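Local coordinates for protein L-Ribose isomerase (Acinetobacter, PDB 4Q0Q) that probably catalyses the interconversion of L-ribose and L-ribulose, an aldose-ketose isomerisation, with a metal ion in its active site, at residues 140-145 against 194-199. Residues are numbered along the deposited sequence; the frame is centred on the assembly and turned at random.
Sequences TPSAES and HRKHLH. With CO (cobalt (II) ion), chain B; RUU (alpha-L-ribulofuranose), chain I.
Pro141 sets its CB over one face of the His197 imidazole. That carbon makes the contact, a CH-pi interaction 3.7 Å from the centroid of the His197 ring and displaced toward the rim. His197 brings its ring beside the proline because CG sits next to its own backbone N (chi1 -77°), and the bond from ND1 to Ser138 O holds the ring in that rotation. The next residue, Ser142, grips the carbonyl of Lys196 twice. The backbone bond from Ser142 N to Lys196 O is short, 2.8 Å, with the donor in the carbonyl plane, while the hydroxyl adds a weak one from OG to the same oxygen; Pro141 CA adds a CA-H...O contact to it. This is the tight half of the contact.

Toward Glu144 the packing thins out. The Lys196 chain runs extended past Ser142 and bends only at its last torsion, leaving NZ 4.5 Å from Glu144 OE1, too far for a salt bridge; a water spans the gap, giving to OE1 and accepting from NZ. The ammonium also bonds Gly120 O of its own chain and Gly87 O of the second subunit. At the opposite end a second water links Thr140 O, Leu198 N and O4 of an alpha-L-ribulofuranose lying against the exposed Thr140, well away from the cobalt.

The type II turn from His194 to His197 carries the chain from strand 191-193 into strand 199-202, where His199 ligates cobalt through NE2, along with His117, His119 and Glu124. His199 ND1 bonds His197 O at 3.1 Å in the ring plane, fixing the rotation of that ligand. Segment 140-145, in the loop leaving strand 132-137, thus packs against the turn that leads into strand 199-202.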
loop_
_atom_site.group_PDB
_atom_site.type_symbol
_atom_site.label_atom_id
_atom_site.label_comp_id
_atom_site.label_asym_id
_atom_site.label_seq_id
_atom_site.Cartn_x
_atom_site.Cartn_y
_atom_site.Cartn_z
ATOM N N THR A 140 -26.499 -22.123 11.081
ATOM C CA THR A 140 -27.866 -22.026 11.563
ATOM C C THR A 140 -28.037 -20.776 12.413
ATOM O O THR A 140 -27.264 -20.529 13.340
ATOM C CB THR A 140 -28.250 -23.234 12.451
ATOM O OG1 THR A 140 -27.796 -24.457 11.850
ATOM C CG2 THR A 140 -29.749 -23.284 12.623
ATOM N N PRO A 141 -29.048 -19.959 12.106
ATOM C CA PRO A 141 -29.227 -18.757 12.924
ATOM C C PRO A 141 -29.973 -19.115 14.207
ATOM O O PRO A 141 -30.599 -20.172 14.293
ATOM C CB PRO A 141 -30.051 -17.849 12.019
ATOM C CG PRO A 141 -30.911 -18.824 11.276
ATOM C CD PRO A 141 -29.921 -19.924 10.917
ATOM N N SER A 142 -29.891 -18.249 15.209
ATOM C CA SER A 142 -30.609 -18.492 16.447
ATOM C C SER A 142 -32.020 -17.951 16.223
ATOM O O SER A 142 -32.264 -17.204 15.272
ATOM C CB SER A 142 -29.947 -17.749 17.605
ATOM O OG SER A 142 -30.031 -16.352 17.408
ATOM N N ALA A 143 -32.951 -18.330 17.086
ATOM C CA ALA A 143 -34.321 -17.861 16.955
ATOM C C ALA A 143 -34.583 -16.836 18.040
ATOM O O ALA A 143 -33.780 -16.676 18.956
ATOM C CB ALA A 143 -35.291 -19.028 17.097
ATOM N N GLU A 144 -35.702 -16.133 17.933
ATOM C CA GLU A 144 -36.056 -15.148 18.941
ATOM C C GLU A 144 -37.501 -15.376 19.367
ATOM O O GLU A 144 -38.444 -15.021 18.660
ATOM C CB GLU A 144 -35.866 -13.732 18.401
ATOM C CG GLU A 144 -35.953 -12.669 19.479
ATOM C CD GLU A 144 -35.456 -11.325 19.005
ATOM O OE1 GLU A 144 -36.015 -10.798 18.021
ATOM O OE2 GLU A 144 -34.504 -10.798 19.616
ATOM N N SER A 145 -37.650 -15.987 20.537
ATOM C CA SER A 145 -38.948 -16.313 21.111
ATOM C C SER A 145 -40.033 -15.259 20.895
ATOM O O SER A 145 -39.869 -14.097 21.273
ATOM C CB SER A 145 -38.786 -16.572 22.611
ATOM O OG SER A 145 -39.977 -17.096 23.170
ATOM N N HIS A 194 -24.408 -12.839 8.773
ATOM C CA HIS A 194 -25.731 -12.353 9.145
ATOM C C HIS A 194 -25.930 -12.316 10.647
ATOM O O HIS A 194 -25.337 -13.105 11.389
ATOM C CB HIS A 194 -26.823 -13.220 8.512
ATOM C CG HIS A 194 -26.943 -13.050 7.029
ATOM N ND1 HIS A 194 -27.225 -11.835 6.440
ATOM C CD2 HIS A 194 -26.808 -13.937 6.017
ATOM C CE1 HIS A 194 -27.256 -11.981 5.128
ATOM N NE2 HIS A 194 -27.007 -13.247 4.843
ATOM N N ARG A 195 -26.764 -11.379 11.078
ATOM C CA ARG A 195 -27.096 -11.221 12.482
ATOM C C ARG A 195 -27.727 -12.532 12.954
ATOM O O ARG A 195 -28.277 -13.290 12.154
ATOM C CB ARG A 195 -28.090 -10.068 12.654
ATOM C CG ARG A 195 -29.372 -10.240 11.840
ATOM C CD ARG A 195 -30.353 -9.112 12.097
ATOM N NE ARG A 195 -29.893 -7.827 11.581
ATOM C CZ ARG A 195 -30.135 -7.385 10.352
ATOM N NH1 ARG A 195 -30.836 -8.126 9.506
ATOM N NH2 ARG A 195 -29.689 -6.193 9.975
ATOM N N LYS A 196 -27.631 -12.789 14.252
ATOM C CA LYS A 196 -28.177 -13.991 14.877
ATOM C C LYS A 196 -27.410 -15.269 14.572
ATOM O O LYS A 196 -27.899 -16.366 14.829
ATOM C CB LYS A 196 -29.660 -14.162 14.525
ATOM C CG LYS A 196 -30.548 -13.074 15.122
ATOM C CD LYS A 196 -32.019 -13.310 14.819
ATOM C CE LYS A 196 -32.896 -12.268 15.494
ATOM N NZ LYS A 196 -32.666 -10.907 14.946
ATOM N N HIS A 197 -26.203 -15.134 14.032
ATOM C CA HIS A 197 -25.369 -16.296 13.749
ATOM C C HIS A 197 -24.167 -16.261 14.666
ATOM O O HIS A 197 -23.513 -15.228 14.792
ATOM C CB HIS A 197 -24.878 -16.290 12.304
ATOM C CG HIS A 197 -25.917 -16.711 11.315
ATOM N ND1 HIS A 197 -26.115 -18.030 10.960
ATOM C CD2 HIS A 197 -26.843 -15.995 10.636
ATOM C CE1 HIS A 197 -27.120 -18.105 10.106
ATOM N NE2 HIS A 197 -27.578 -16.885 9.892
ATOM N N LEU A 198 -23.880 -17.380 15.316
ATOM C CA LEU A 198 -22.719 -17.444 16.186
ATOM C C LEU A 198 -21.480 -17.398 15.306
ATOM O O LEU A 198 -21.430 -18.047 14.263
ATOM C CB LEU A 198 -22.715 -18.750 16.983
ATOM C CG LEU A 198 -23.682 -18.872 18.160
ATOM C CD1 LEU A 198 -23.720 -20.315 18.635
ATOM C CD2 LEU A 198 -23.250 -17.936 19.282
ATOM N N HIS A 199 -20.486 -16.618 15.709
ATOM C CA HIS A 199 -19.251 -16.541 14.951
ATOM C C HIS A 199 -18.043 -16.206 15.814
ATOM O O HIS A 199 -18.165 -15.639 16.897
ATOM C CB HIS A 199 -19.357 -15.529 13.796
ATOM C CG HIS A 199 -19.632 -14.122 14.227
ATOM N ND1 HIS A 199 -20.866 -13.709 14.682
ATOM C CD2 HIS A 199 -18.831 -13.032 14.272
ATOM C CE1 HIS A 199 -20.812 -12.427 14.991
ATOM N NE2 HIS A 199 -19.589 -11.991 14.752
HETATM CO CO CO B . -19.418 -10.006 15.645
HETATM C C1 RUU I . -30.503 -23.417 17.630
HETATM O O1 RUU I . -30.791 -24.337 16.586
HETATM C C2 RUU I . -29.005 -23.204 17.793
HETATM O O2 RUU I . -28.486 -24.108 18.755
HETATM C C3 RUU I . -28.641 -21.771 18.175
HETATM O O3 RUU I . -27.835 -21.780 19.346
HETATM C C4 RUU I . -27.826 -21.221 17.004
HETATM O O4 RUU I . -26.494 -20.984 17.430
HETATM C C5 RUU I . -27.832 -22.307 15.935
HETATM O O5 RUU I . -28.385 -23.489 16.529
HETATM O O HOH W 1 -26.060 -19.302 15.465
HETATM O O HOH W 2 -34.648 -9.391 16.183
#